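Local coordinates for RsfP (Uncultured bacterium, PDB 4GLJ), which probably phosphorolyses methylthioadenosine as a trimeric nucleoside phosphorylase, and also binds the dye rhodamine B, at residues L219-D224 / I239-K244; G20-Y25 / Q67-T72; D110-D115 / A193-M198. All blocks are in the same frame, centred on the assembly; numbering follows the deposited sequence. Where two conformers were deposited one is given.

In the fold
Contacts 1 and 2 line the sites of two rhodamine B molecules; contact 3 reaches the chain C dye through Ile196, Gly197 and Met198 of its 193-198 segment. Contacts 1 and 2 both touch the chain B dye and lie about 14 Å apart between centres; they meet directly where Leu242 CD1 packs on Ser22 O at 3.7 Å. Contacts 1 and 3, about 13 Å apart between centres, share one sheet, in which strands 213-221 and 111-119 are neighbours, and Val220 CG2 packs on Val112 CG2 at 3.7 Å. Contacts 2 and 3 do not touch, their nearest atoms being about 7 Å apart. Contact 2 also holds the phosphate ion, probably where the phosphate substrate would sit.

Contact 1 (L219-D224 / I239-K244); sequences LVTDFD and IQNLMK. With RHB (N-[9-(2-carboxyphenyl)-6-(diethylamino)-3H-xanthen-3-ylidene]-N-ethylethanaminium), chain C; RHB (N-[9-(2-carboxyphenyl)-6-(diethylamino)-3H-xanthen-3-ylidene]-N-ethylethanaminium), chain B.
Thr221 O lies almost in the plane of the Asn241 amide, at its edge, where ND2 donates to it a hydrogen bond of 3.1 Å, with an N-H...O angle of 156°. Seen from the Thr221 carbonyl, the donor is tilted out of the carbonyl plane. With the amide turned this way, Asn241 OD1 is 3.4 Å from Thr221 O, a close approach of two acceptors, probably compensated by the neighbouring N-H bond. Two dye molecules supply the other flat surfaces. Leu242 CD2 stands above the xanthene plane of the chain B rhodamine, 3.6 Å from its C1, while Ile239 CD1 comes to C4 of the same dye at 3.5 Å. Thr221 OG1 stands to one side of the chain C xanthene plane, beyond its rim at C3 (3.5 Å). Thr221 was modelled in two conformers. In the one described here OG1 sits between the backbone N and the carbonyl carbon (chi1 49°) and is hydrogen-bonded to Val99 O, and CG2 is thrown toward the helix, meeting Leu242 CD1 at 3.7 Å. The same helix thus holds the strand by an amide bond and lines the dye site with the aliphatic branches of Leu242 and Ile239. Strand 219-221 and helix 239-244 run antiparallel at 167°, their axes 8.4 Å apart. One turn further on, Asn245 ND2 binds Val220 O, a second amide holding helix 237-263 to strand 213-221, which is flanked in the sheet by strands 92-101 and 111-119.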
loop_
_atom_site.group_PDB
_atom_site.type_symbol
_atom_site.label_atom_id
_atom_site.label_comp_id
_atom_site.label_asym_id
_atom_site.label_seq_id
_atom_site.Cartn_x
_atom_site.Cartn_y
_atom_site.Cartn_z
ATOM N N LEU A 219 15.784 12.866 13.954
ATOM C CA LEU A 219 16.432 14.146 13.806
ATOM C C LEU A 219 15.615 14.961 12.795
ATOM O O LEU A 219 15.513 14.607 11.641
ATOM C CB LEU A 219 17.839 13.932 13.225
ATOM C CG LEU A 219 18.669 12.797 13.858
ATOM C CD1 LEU A 219 20.061 12.770 13.225
ATOM C CD2 LEU A 219 18.756 13.024 15.361
ATOM N N VAL A 220 15.026 16.027 13.276
ATOM C CA VAL A 220 14.202 16.886 12.454
ATOM C C VAL A 220 15.046 17.702 11.512
ATOM O O VAL A 220 15.890 18.551 11.900
ATOM C CB VAL A 220 13.250 17.780 13.309
ATOM C CG1 VAL A 220 12.395 18.590 12.352
ATOM C CG2 VAL A 220 12.387 16.913 14.277
ATOM N N THR A 221 14.839 17.457 10.232
ATOM C CA THR A 221 15.671 18.129 9.249
ATOM C C THR A 221 14.925 19.247 8.551
ATOM O O THR A 221 15.542 20.143 7.932
ATOM C CB THR A 221 16.279 17.192 8.204
ATOM O OG1 THR A 221 15.249 16.349 7.676
ATOM C CG2 THR A 221 17.391 16.344 8.827
ATOM N N ASP A 222 13.619 19.258 8.667
ATOM C CA ASP A 222 12.876 20.392 8.128
ATOM C C ASP A 222 11.378 20.112 8.317
ATOM O O ASP A 222 11.000 19.071 8.805
ATOM C CB ASP A 222 13.253 20.695 6.643
ATOM C CG ASP A 222 12.919 22.163 6.208
ATOM O OD1 ASP A 222 12.297 22.917 7.010
ATOM O OD2 ASP A 222 13.254 22.564 5.050
ATOM N N PHE A 223 10.560 21.106 8.037
ATOM C CA PHE A 223 9.143 20.870 7.991
ATOM C C PHE A 223 9.045 20.014 6.740
ATOM O O PHE A 223 9.893 20.111 5.828
ATOM C CB PHE A 223 8.361 22.189 8.114
ATOM C CG PHE A 223 8.521 22.864 9.468
ATOM C CD1 PHE A 223 9.293 24.056 9.600
ATOM C CD2 PHE A 223 7.910 22.305 10.639
ATOM C CE1 PHE A 223 9.440 24.662 10.853
ATOM C CE2 PHE A 223 8.056 22.915 11.881
ATOM C CZ PHE A 223 8.807 24.093 11.992
ATOM N N ASP A 224 8.031 19.165 6.721
ATOM C CA ASP A 224 7.677 18.484 5.519
ATOM C C ASP A 224 7.252 19.701 4.708
ATOM O O ASP A 224 7.332 20.839 5.185
ATOM C CB ASP A 224 6.636 17.407 5.786
ATOM C CG ASP A 224 6.606 16.388 4.694
ATOM O OD1 ASP A 224 7.600 16.165 3.958
ATOM O OD2 ASP A 224 5.514 15.867 4.445
ATOM N N ILE A 239 21.137 20.574 4.025
ATOM C CA ILE A 239 22.202 19.572 4.165
ATOM C C ILE A 239 23.103 19.918 5.357
ATOM O O ILE A 239 23.650 19.037 6.022
ATOM C CB ILE A 239 23.038 19.446 2.856
ATOM C CG1 ILE A 239 22.379 18.455 1.878
ATOM C CG2 ILE A 239 24.480 19.026 3.143
ATOM C CD1 ILE A 239 23.101 18.289 0.549
ATOM N N GLN A 240 23.238 21.213 5.620
ATOM C CA GLN A 240 24.103 21.738 6.678
ATOM C C GLN A 240 23.466 21.496 8.041
ATOM O O GLN A 240 24.162 21.254 9.039
ATOM C CB GLN A 240 24.323 23.239 6.459
ATOM C CG GLN A 240 25.479 23.846 7.247
ATOM C CD GLN A 240 25.832 25.258 6.781
ATOM O OE1 GLN A 240 24.987 26.166 6.770
ATOM N NE2 GLN A 240 27.093 25.450 6.396
ATOM N N ASN A 241 22.140 21.578 8.082
ATOM C CA ASN A 241 21.406 21.192 9.288
ATOM C C ASN A 241 21.302 19.645 9.455
ATOM O O ASN A 241 21.333 19.116 10.580
ATOM C CB ASN A 241 20.115 22.055 9.478
ATOM C CG ASN A 241 18.820 21.346 9.103
ATOM O OD1 ASN A 241 18.645 20.147 9.352
ATOM N ND2 ASN A 241 17.869 22.115 8.552
ATOM N N LEU A 242 21.249 18.917 8.340
ATOM C CA LEU A 242 21.414 17.447 8.371
ATOM C C LEU A 242 22.835 17.066 8.937
ATOM O O LEU A 242 23.021 16.086 9.643
ATOM C CB LEU A 242 21.161 16.911 6.946
ATOM C CG LEU A 242 21.218 15.451 6.479
ATOM C CD1 LEU A 242 20.172 14.599 7.163
ATOM C CD2 LEU A 242 21.002 15.409 4.964
ATOM N N MET A 243 23.835 17.895 8.651
ATOM C CA MET A 243 25.160 17.598 9.160
ATOM C C MET A 243 25.276 18.002 10.623
ATOM O O MET A 243 25.905 17.298 11.393
ATOM C CB MET A 243 26.257 18.176 8.266
ATOM C CG MET A 243 26.888 17.094 7.392
ATOM S SD MET A 243 27.378 17.620 5.730
ATOM C CE MET A 243 28.186 16.152 5.046
ATOM N N LYS A 244 24.622 19.091 11.013
ATOM C CA LYS A 244 24.624 19.467 12.414
ATOM C C LYS A 244 23.842 18.468 13.289
ATOM O O LYS A 244 24.298 18.060 14.362
ATOM C CB LYS A 244 24.135 20.900 12.637
ATOM C CG LYS A 244 24.189 21.225 14.139
ATOM C CD LYS A 244 23.781 22.647 14.509
ATOM C CE LYS A 244 24.914 23.640 14.322
ATOM N NZ LYS A 244 24.385 25.035 14.386
HETATM O O2 RHB C . 13.742 19.530 4.570
HETATM C C26 RHB C . 14.938 19.745 4.271
HETATM C C19 RHB C . 15.759 18.528 3.942
HETATM C C14 RHB C . 15.097 17.349 3.712
HETATM C C15 RHB C . 15.816 16.200 3.403
HETATM C C16 RHB C . 17.205 16.207 3.358
HETATM C C17 RHB C . 17.883 17.393 3.609
HETATM C C18 RHB C . 17.153 18.539 3.905
HETATM C C9 RHB C . 13.616 17.298 3.706
HETATM C C8 RHB C . 12.838 18.396 3.095
HETATM C C13 RHB C . 13.539 19.482 2.586
HETATM C C12 RHB C . 12.851 20.546 2.030
HETATM C C11 RHB C . 11.462 20.534 1.962
HETATM N N1 RHB C . 10.853 21.672 1.364
HETATM C C35 RHB C . 11.364 21.874 -0.009
HETATM C C36 RHB C . 12.346 23.028 -0.084
HETATM C C22 RHB C . 9.376 21.603 1.321
HETATM C C23 RHB C . 8.852 22.103 -0.015
HETATM C C10 RHB C . 10.753 19.427 2.479
HETATM C C7 RHB C . 11.440 18.329 3.051
HETATM O O1 RHB C . 10.775 17.213 3.588
HETATM C C1 RHB C . 11.459 16.132 4.161
HETATM C C2 RHB C . 12.867 16.137 4.234
HETATM C C6 RHB C . 10.793 15.011 4.685
HETATM C C5 RHB C . 11.574 13.979 5.243
HETATM C C4 RHB C . 12.954 14.007 5.316
HETATM C C3 RHB C . 13.608 15.100 4.798
HETATM N N2 RHB C . 10.982 12.822 5.707
HETATM C C24 RHB C . 9.889 12.695 4.766
HETATM C C25 RHB C . 9.923 11.281 4.263
HETATM C C33 RHB C . 11.853 11.721 5.288
HETATM C C34 RHB C . 13.183 11.752 6.027
HETATM O O3 RHB C . 15.427 20.910 4.281
HETATM O O2 RHB B . 21.218 15.118 -1.164
HETATM C C26 RHB B . 20.477 16.031 -1.575
HETATM C C19 RHB B . 19.089 16.185 -1.048
HETATM C C14 RHB B . 18.535 15.510 0.039
HETATM C C15 RHB B . 17.225 15.805 0.393
HETATM C C16 RHB B . 16.457 16.726 -0.291
HETATM C C17 RHB B . 17.002 17.381 -1.368
HETATM C C18 RHB B . 18.315 17.107 -1.724
HETATM C C9 RHB B . 19.177 14.483 0.919
HETATM C C8 RHB B . 18.252 13.580 1.668
HETATM C C13 RHB B . 16.873 13.674 1.546
HETATM C C12 RHB B . 16.006 12.828 2.244
HETATM C C11 RHB B . 16.515 11.842 3.058
HETATM N N1 RHB B . 15.670 11.006 3.822
HETATM C C35 RHB B . 14.644 11.940 4.324
HETATM C C36 RHB B . 15.386 13.187 4.777
HETATM C C22 RHB B . 15.076 9.773 3.227
HETATM C C23 RHB B . 16.011 8.574 3.452
HETATM C C10 RHB B . 17.895 11.781 3.195
HETATM C C7 RHB B . 18.758 12.620 2.501
HETATM O O1 RHB B . 20.114 12.490 2.655
HETATM C C1 RHB B . 21.035 13.279 2.020
HETATM C C2 RHB B . 20.645 14.287 1.148
HETATM C C6 RHB B . 22.379 13.039 2.265
HETATM C C5 RHB B . 23.359 13.792 1.650
HETATM C C4 RHB B . 22.988 14.803 0.773
HETATM C C3 RHB B . 21.635 15.052 0.525
HETATM N N2 RHB B . 24.708 13.521 1.945
HETATM C C24 RHB B . 25.132 12.194 1.453
HETATM C C25 RHB B . 26.286 11.709 2.309
HETATM C C33 RHB B . 25.580 14.597 1.429
HETATM C C34 RHB B . 26.848 14.636 2.260
HETATM O O3 RHB B . 20.872 16.870 -2.408
#

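Contact 2 (G20-Y25 / Q67-T72); sequences GGSGLY and QGHRLT. With RHB (N-[9-(2-carboxyphenyl)-6-(diethylamino)-3H-xanthen-3-ylidene]-N-ethylethanaminium), chain B; PO4 (phosphate ion), chain D.
Tyr25 and His69 bring their rings rim to rim, the planes nearly perpendicular at 83° and the centroids 5.8 Å apart; neither ring lies over the other's face. The phenol oxygen points at the imidazole CD2 more closely than is realistic, so its exact place is doubtful, and so is its bond from Gly23 N. The neighbouring atom of the imidazole rim, His69 NE2, donates to Ser22 OG at 3.2 Å, with the hydroxyl oxygen in the ring plane. CG of His69 is anti to the backbone N (chi1 -154°), which carries the ring across to the glycine-rich 20-25 loop. There a type II turn from Gly21 to Leu24 places Ser22 beside the phosphate ion. Gln67, bent at its second torsion, folds back so that OE1 lies 3.5 Å from Tyr25 CB. The chain B rhodamine lies against Ser22, Tyr25 and His69, its O1 3.7 Å from His69 NE2. His65 stacks on His69 and also binds the phosphate, and Val134 of the second subunit packs against His69. Ser22 grips the ion twice, through N to O2 at 2.7 Å and through OG to O1 at 3.0 Å. Accepting from His69 and donating to phosphate would fix the hydroxyl's rotation, although its closeness to the dye leaves its place less sure; the pattern is consistent with a nucleoside phosphorylase's phosphate site.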
loop_
_atom_site.group_PDB
_atom_site.type_symbol
_atom_site.label_atom_id
_atom_site.label_comp_id
_atom_site.label_asym_id
_atom_site.label_seq_id
_atom_site.Cartn_x
_atom_site.Cartn_y
_atom_site.Cartn_z
ATOM N N GLY A 20 22.525 3.753 11.580
ATOM C CA GLY A 20 22.675 5.142 11.246
ATOM C C GLY A 20 21.999 5.540 9.922
ATOM O O GLY A 20 22.330 4.926 8.870
ATOM N N GLY A 21 21.156 6.595 9.974
ATOM C CA GLY A 21 20.364 7.162 8.867
ATOM C C GLY A 21 21.108 8.179 8.040
ATOM O O GLY A 21 22.360 8.187 8.036
ATOM N N SER A 22 20.352 9.030 7.366
ATOM C CA SER A 22 20.950 10.042 6.517
ATOM C C SER A 22 21.880 10.935 7.354
ATOM O O SER A 22 21.479 11.412 8.415
ATOM C CB SER A 22 19.879 10.876 5.854
ATOM O OG SER A 22 19.158 10.090 4.923
ATOM N N GLY A 23 23.114 11.187 6.839
ATOM C CA GLY A 23 24.079 12.028 7.523
ATOM C C GLY A 23 24.975 11.246 8.487
ATOM O O GLY A 23 25.962 11.772 8.912
ATOM N N LEU A 24 24.606 10.024 8.862
ATOM C CA LEU A 24 25.449 9.106 9.690
ATOM C C LEU A 24 26.082 7.888 8.967
ATOM O O LEU A 24 25.507 6.766 8.948
ATOM C CB LEU A 24 24.644 8.578 10.870
ATOM C CG LEU A 24 24.311 9.539 12.003
ATOM C CD1 LEU A 24 22.989 10.217 11.665
ATOM C CD2 LEU A 24 24.223 8.671 13.262
ATOM N N TYR A 25 27.301 8.090 8.465
ATOM C CA TYR A 25 28.016 7.101 7.635
ATOM C C TYR A 25 29.110 6.445 8.455
ATOM O O TYR A 25 29.544 5.339 8.135
ATOM C CB TYR A 25 28.516 7.740 6.304
ATOM C CG TYR A 25 27.320 8.432 5.664
ATOM C CD1 TYR A 25 27.340 9.794 5.323
ATOM C CD2 TYR A 25 26.106 7.712 5.514
ATOM C CE1 TYR A 25 26.191 10.410 4.790
ATOM C CE2 TYR A 25 24.955 8.304 5.015
ATOM C CZ TYR A 25 24.989 9.635 4.653
ATOM O OH TYR A 25 23.829 10.169 4.150
ATOM N N GLN A 67 27.646 2.662 2.325
ATOM C CA GLN A 67 28.655 3.680 2.072
ATOM C C GLN A 67 28.316 4.552 0.861
ATOM O O GLN A 67 27.759 4.098 -0.163
ATOM C CB GLN A 67 30.076 3.089 2.018
ATOM C CG GLN A 67 31.115 4.021 2.677
ATOM C CD GLN A 67 30.609 4.705 3.961
ATOM O OE1 GLN A 67 30.303 5.924 3.971
ATOM N NE2 GLN A 67 30.484 3.920 5.042
ATOM N N GLY A 68 28.532 5.837 1.051
ATOM C CA GLY A 68 28.268 6.790 0.011
ATOM C C GLY A 68 26.817 7.072 -0.141
ATOM O O GLY A 68 26.408 7.693 -1.134
ATOM N N HIS A 69 26.000 6.658 0.846
ATOM C CA HIS A 69 24.550 6.786 0.709
ATOM C C HIS A 69 24.098 6.209 -0.615
ATOM O O HIS A 69 23.375 6.846 -1.360
ATOM C CB HIS A 69 24.094 8.227 0.832
ATOM C CG HIS A 69 22.678 8.392 1.317
ATOM N ND1 HIS A 69 21.594 8.010 0.593
ATOM C CD2 HIS A 69 22.192 8.870 2.529
ATOM C CE1 HIS A 69 20.456 8.298 1.305
ATOM N NE2 HIS A 69 20.836 8.831 2.481
ATOM N N ARG A 70 24.387 4.939 -0.856
ATOM C CA ARG A 70 24.013 4.361 -2.160
ATOM C C ARG A 70 22.602 3.829 -2.349
ATOM O O ARG A 70 22.242 3.582 -3.469
ATOM C CB ARG A 70 25.026 3.318 -2.629
ATOM C CG ARG A 70 25.056 2.118 -1.722
ATOM C CD ARG A 70 26.160 1.079 -2.028
ATOM N NE ARG A 70 25.930 0.022 -1.033
ATOM C CZ ARG A 70 25.213 -1.079 -1.268
ATOM N NH1 ARG A 70 24.758 -1.295 -2.490
ATOM N NH2 ARG A 70 24.967 -1.975 -0.297
ATOM N N LEU A 71 21.852 3.566 -1.264
ATOM C CA LEU A 71 20.506 2.958 -1.322
ATOM C C LEU A 71 19.402 3.931 -1.031
ATOM O O LEU A 71 19.496 4.765 -0.125
ATOM C CB LEU A 71 20.372 1.809 -0.290
ATOM C CG LEU A 71 21.463 0.733 -0.458
ATOM C CD1 LEU A 71 21.543 -0.193 0.784
ATOM C CD2 LEU A 71 21.325 -0.076 -1.780
ATOM N N THR A 72 18.319 3.776 -1.755
ATOM C CA THR A 72 17.088 4.470 -1.464
ATOM C C THR A 72 16.359 3.667 -0.340
ATOM O O THR A 72 16.622 2.451 -0.199
ATOM C CB THR A 72 16.119 4.497 -2.669
ATOM O OG1 THR A 72 15.695 3.168 -3.082
ATOM C CG2 THR A 72 16.726 5.169 -3.942
HETATM O O2 RHB B . 21.218 15.118 -1.164
HETATM C C26 RHB B . 20.477 16.031 -1.575
HETATM C C19 RHB B . 19.089 16.185 -1.048
HETATM C C14 RHB B . 18.535 15.510 0.039
HETATM C C15 RHB B . 17.225 15.805 0.393
HETATM C C16 RHB B . 16.457 16.726 -0.291
HETATM C C17 RHB B . 17.002 17.381 -1.368
HETATM C C18 RHB B . 18.315 17.107 -1.724
HETATM C C9 RHB B . 19.177 14.483 0.919
HETATM C C8 RHB B . 18.252 13.580 1.668
HETATM C C13 RHB B . 16.873 13.674 1.546
HETATM C C12 RHB B . 16.006 12.828 2.244
HETATM C C11 RHB B . 16.515 11.842 3.058
HETATM N N1 RHB B . 15.670 11.006 3.822
HETATM C C35 RHB B . 14.644 11.940 4.324
HETATM C C36 RHB B . 15.386 13.187 4.777
HETATM C C22 RHB B . 15.076 9.773 3.227
HETATM C C23 RHB B . 16.011 8.574 3.452
HETATM C C10 RHB B . 17.895 11.781 3.195
HETATM C C7 RHB B . 18.758 12.620 2.501
HETATM O O1 RHB B . 20.114 12.490 2.655
HETATM C C1 RHB B . 21.035 13.279 2.020
HETATM C C2 RHB B . 20.645 14.287 1.148
HETATM C C6 RHB B . 22.379 13.039 2.265
HETATM C C5 RHB B . 23.359 13.792 1.650
HETATM C C4 RHB B . 22.988 14.803 0.773
HETATM C C3 RHB B . 21.635 15.052 0.525
HETATM N N2 RHB B . 24.708 13.521 1.945
HETATM C C24 RHB B . 25.132 12.194 1.453
HETATM C C25 RHB B . 26.286 11.709 2.309
HETATM C C33 RHB B . 25.580 14.597 1.429
HETATM C C34 RHB B . 26.848 14.636 2.260
HETATM O O3 RHB B . 20.872 16.870 -2.408
HETATM P P PO4 D . 16.986 7.799 7.248
HETATM O O1 PO4 D . 16.811 8.582 5.979
HETATM O O2 PO4 D . 17.785 8.743 8.115
HETATM O O3 PO4 D . 15.610 7.536 7.733
HETATM O O4 PO4 D . 17.764 6.501 7.052
#

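Contact 3 (D110-D115 / A193-M198); sequences DMVIPD and ADIIGM. With RHB (N-[9-(2-carboxyphenyl)-6-(diethylamino)-3H-xanthen-3-ylidene]-N-ethylethanaminium), chain C.
Ile195 gives up the most surface here, and its delta methyl does most of the touching. CG1 sits between the backbone N and the carbonyl carbon (chi1 61°), and the chain then runs straight out (chi2 179°), driving CD1 toward strand 111-114. It comes to rest 3.8 Å from Val112 CG1. The second branch works as well: Ile195 CG2 lies 4.1 Å from Val112 CG2, so each valine methyl has its own isoleucine partner as the two side chains slide past each other in opposite directions. Pro114, two residues along the same strand, adds its ring from the next inward-facing position, with CG 4.2 Å from Ile195 CD1. Contact between the two segments is purely apolar, and all three residues are buried.

The two strands are not paired with each other. In the curled mixed sheet of this nucleoside phosphorylase fold, strand 111-119 lies beside strands 213-221 and 169-173, whereas strand 195-197 pairs with 92-101 and 169-173; the contact therefore joins two strands of the sheet that are not neighbours by side chains alone, with Val112 and Ile195 also packing on Val220 and Ala218 respectively. Strand alternation separates the two faces. Ile113 turns away to helix 145-157, and on the other segment Ile196 faces the chain C rhodamine, its CG1 3.6 Å from C24 of an ethyl group. The backbone continues that lining: Gly197 CA is 3.6 Å from C33 of the same dye. Beyond the strand Met198, extended past CG, reaches the diethylamino end of the dye and also packs on His136 of the second subunit, where the pocket meets the subunit interface.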
loop_
_atom_site.group_PDB
_atom_site.type_symbol
_atom_site.label_atom_id
_atom_site.label_comp_id
_atom_site.label_asym_id
_atom_site.label_seq_id
_atom_site.Cartn_x
_atom_site.Cartn_y
_atom_site.Cartn_z
ATOM N N ASP A 110 15.623 20.024 16.106
ATOM C CA ASP A 110 15.095 19.328 17.262
ATOM C C ASP A 110 15.303 17.834 17.042
ATOM O O ASP A 110 15.446 17.333 15.863
ATOM C CB ASP A 110 13.612 19.557 17.451
ATOM C CG ASP A 110 13.271 20.946 17.990
ATOM O OD1 ASP A 110 14.185 21.737 18.376
ATOM O OD2 ASP A 110 12.027 21.239 17.974
ATOM N N MET A 111 15.294 17.104 18.158
ATOM C CA MET A 111 15.125 15.639 18.085
ATOM C C MET A 111 13.805 15.223 18.674
ATOM O O MET A 111 13.205 15.969 19.472
ATOM C CB MET A 111 16.281 14.922 18.765
ATOM C CG MET A 111 17.644 15.507 18.332
ATOM S SD MET A 111 19.004 14.497 18.965
ATOM C CE MET A 111 20.434 15.481 18.517
ATOM N N VAL A 112 13.365 14.046 18.247
ATOM C CA VAL A 112 12.087 13.522 18.581
ATOM C C VAL A 112 12.317 12.041 18.892
ATOM O O VAL A 112 12.996 11.299 18.159
ATOM C CB VAL A 112 11.074 13.692 17.415
ATOM C CG1 VAL A 112 9.734 13.084 17.812
ATOM C CG2 VAL A 112 10.851 15.195 17.132
ATOM N N ILE A 113 11.747 11.613 20.007
ATOM C CA ILE A 113 11.799 10.176 20.361
ATOM C C ILE A 113 10.353 9.640 20.268
ATOM O O ILE A 113 9.566 9.747 21.214
ATOM C CB ILE A 113 12.309 9.946 21.846
ATOM C CG1 ILE A 113 13.577 10.770 22.113
ATOM C CG2 ILE A 113 12.502 8.445 22.149
ATOM C CD1 ILE A 113 14.655 10.477 21.129
ATOM N N PRO A 114 9.992 9.110 19.132
ATOM C CA PRO A 114 8.556 8.732 18.986
ATOM C C PRO A 114 8.208 7.522 19.840
ATOM O O PRO A 114 9.114 6.749 20.261
ATOM C CB PRO A 114 8.456 8.391 17.483
ATOM C CG PRO A 114 9.870 7.992 17.102
ATOM C CD PRO A 114 10.733 8.990 17.875
ATOM N N ASP A 115 6.925 7.391 20.198
ATOM C CA ASP A 115 6.534 6.201 20.885
ATOM C C ASP A 115 5.604 5.393 19.964
ATOM O O ASP A 115 5.299 4.238 20.275
ATOM C CB ASP A 115 5.864 6.540 22.239
ATOM C CG ASP A 115 4.556 7.326 22.075
ATOM O OD1 ASP A 115 4.366 8.083 21.097
ATOM O OD2 ASP A 115 3.685 7.183 22.934
ATOM N N ALA A 193 -0.171 12.107 13.046
ATOM C CA ALA A 193 1.220 11.817 12.984
ATOM C C ALA A 193 1.999 13.136 13.236
ATOM O O ALA A 193 1.519 14.206 12.855
ATOM C CB ALA A 193 1.569 11.266 11.608
ATOM N N ASP A 194 3.247 13.039 13.728
ATOM C CA ASP A 194 4.026 14.205 14.157
ATOM C C ASP A 194 5.288 14.417 13.310
ATOM O O ASP A 194 5.721 15.551 13.123
ATOM C CB ASP A 194 4.429 13.990 15.624
ATOM C CG ASP A 194 3.200 13.930 16.540
ATOM O OD1 ASP A 194 2.979 12.894 17.212
ATOM O OD2 ASP A 194 2.414 14.934 16.538
ATOM N N ILE A 195 5.862 13.321 12.844
ATOM C CA ILE A 195 7.067 13.305 12.034
ATOM C C ILE A 195 6.886 12.218 10.936
ATOM O O ILE A 195 6.116 11.280 11.111
ATOM C CB ILE A 195 8.320 13.037 12.876
ATOM C CG1 ILE A 195 8.247 11.660 13.584
ATOM C CG2 ILE A 195 8.527 14.206 13.875
ATOM C CD1 ILE A 195 9.460 11.262 14.435
ATOM N N ILE A 196 7.630 12.392 9.850
ATOM C CA ILE A 196 7.592 11.586 8.681
ATOM C C ILE A 196 8.965 11.128 8.272
ATOM O O ILE A 196 9.925 11.941 8.108
ATOM C CB ILE A 196 6.836 12.307 7.517
ATOM C CG1 ILE A 196 6.834 11.429 6.221
ATOM C CG2 ILE A 196 7.411 13.694 7.231
ATOM C CD1 ILE A 196 5.597 11.727 5.404
ATOM N N GLY A 197 9.093 9.835 8.030
ATOM C CA GLY A 197 10.376 9.331 7.545
ATOM C C GLY A 197 10.102 8.193 6.536
ATOM O O GLY A 197 8.948 7.965 6.193
ATOM N N MET A 198 11.162 7.540 6.022
ATOM C CA MET A 198 10.971 6.527 4.947
ATOM C C MET A 198 11.557 5.192 5.323
ATOM O O MET A 198 11.527 4.252 4.493
ATOM C CB MET A 198 11.606 7.043 3.644
ATOM C CG MET A 198 11.001 8.383 3.172
ATOM S SD MET A 198 11.695 8.862 1.585
ATOM C CE MET A 198 10.838 10.398 1.355
HETATM O O2 RHB C . 13.742 19.530 4.570
HETATM C C26 RHB C . 14.938 19.745 4.271
HETATM C C19 RHB C . 15.759 18.528 3.942
HETATM C C14 RHB C . 15.097 17.349 3.712
HETATM C C15 RHB C . 15.816 16.200 3.403
HETATM C C16 RHB C . 17.205 16.207 3.358
HETATM C C17 RHB C . 17.883 17.393 3.609
HETATM C C18 RHB C . 17.153 18.539 3.905
HETATM C C9 RHB C . 13.616 17.298 3.706
HETATM C C8 RHB C . 12.838 18.396 3.095
HETATM C C13 RHB C . 13.539 19.482 2.586
HETATM C C12 RHB C . 12.851 20.546 2.030
HETATM C C11 RHB C . 11.462 20.534 1.962
HETATM N N1 RHB C . 10.853 21.672 1.364
HETATM C C35 RHB C . 11.364 21.874 -0.009
HETATM C C36 RHB C . 12.346 23.028 -0.084
HETATM C C22 RHB C . 9.376 21.603 1.321
HETATM C C23 RHB C . 8.852 22.103 -0.015
HETATM C C10 RHB C . 10.753 19.427 2.479
HETATM C C7 RHB C . 11.440 18.329 3.051
HETATM O O1 RHB C . 10.775 17.213 3.588
HETATM C C1 RHB C . 11.459 16.132 4.161
HETATM C C2 RHB C . 12.867 16.137 4.234
HETATM C C6 RHB C . 10.793 15.011 4.685
HETATM C C5 RHB C . 11.574 13.979 5.243
HETATM C C4 RHB C . 12.954 14.007 5.316
HETATM C C3 RHB C . 13.608 15.100 4.798
HETATM N N2 RHB C . 10.982 12.822 5.707
HETATM C C24 RHB C . 9.889 12.695 4.766
HETATM C C25 RHB C . 9.923 11.281 4.263
HETATM C C33 RHB C . 11.853 11.721 5.288
HETATM C C34 RHB C . 13.183 11.752 6.027
HETATM O O3 RHB C . 15.427 20.910 4.281
#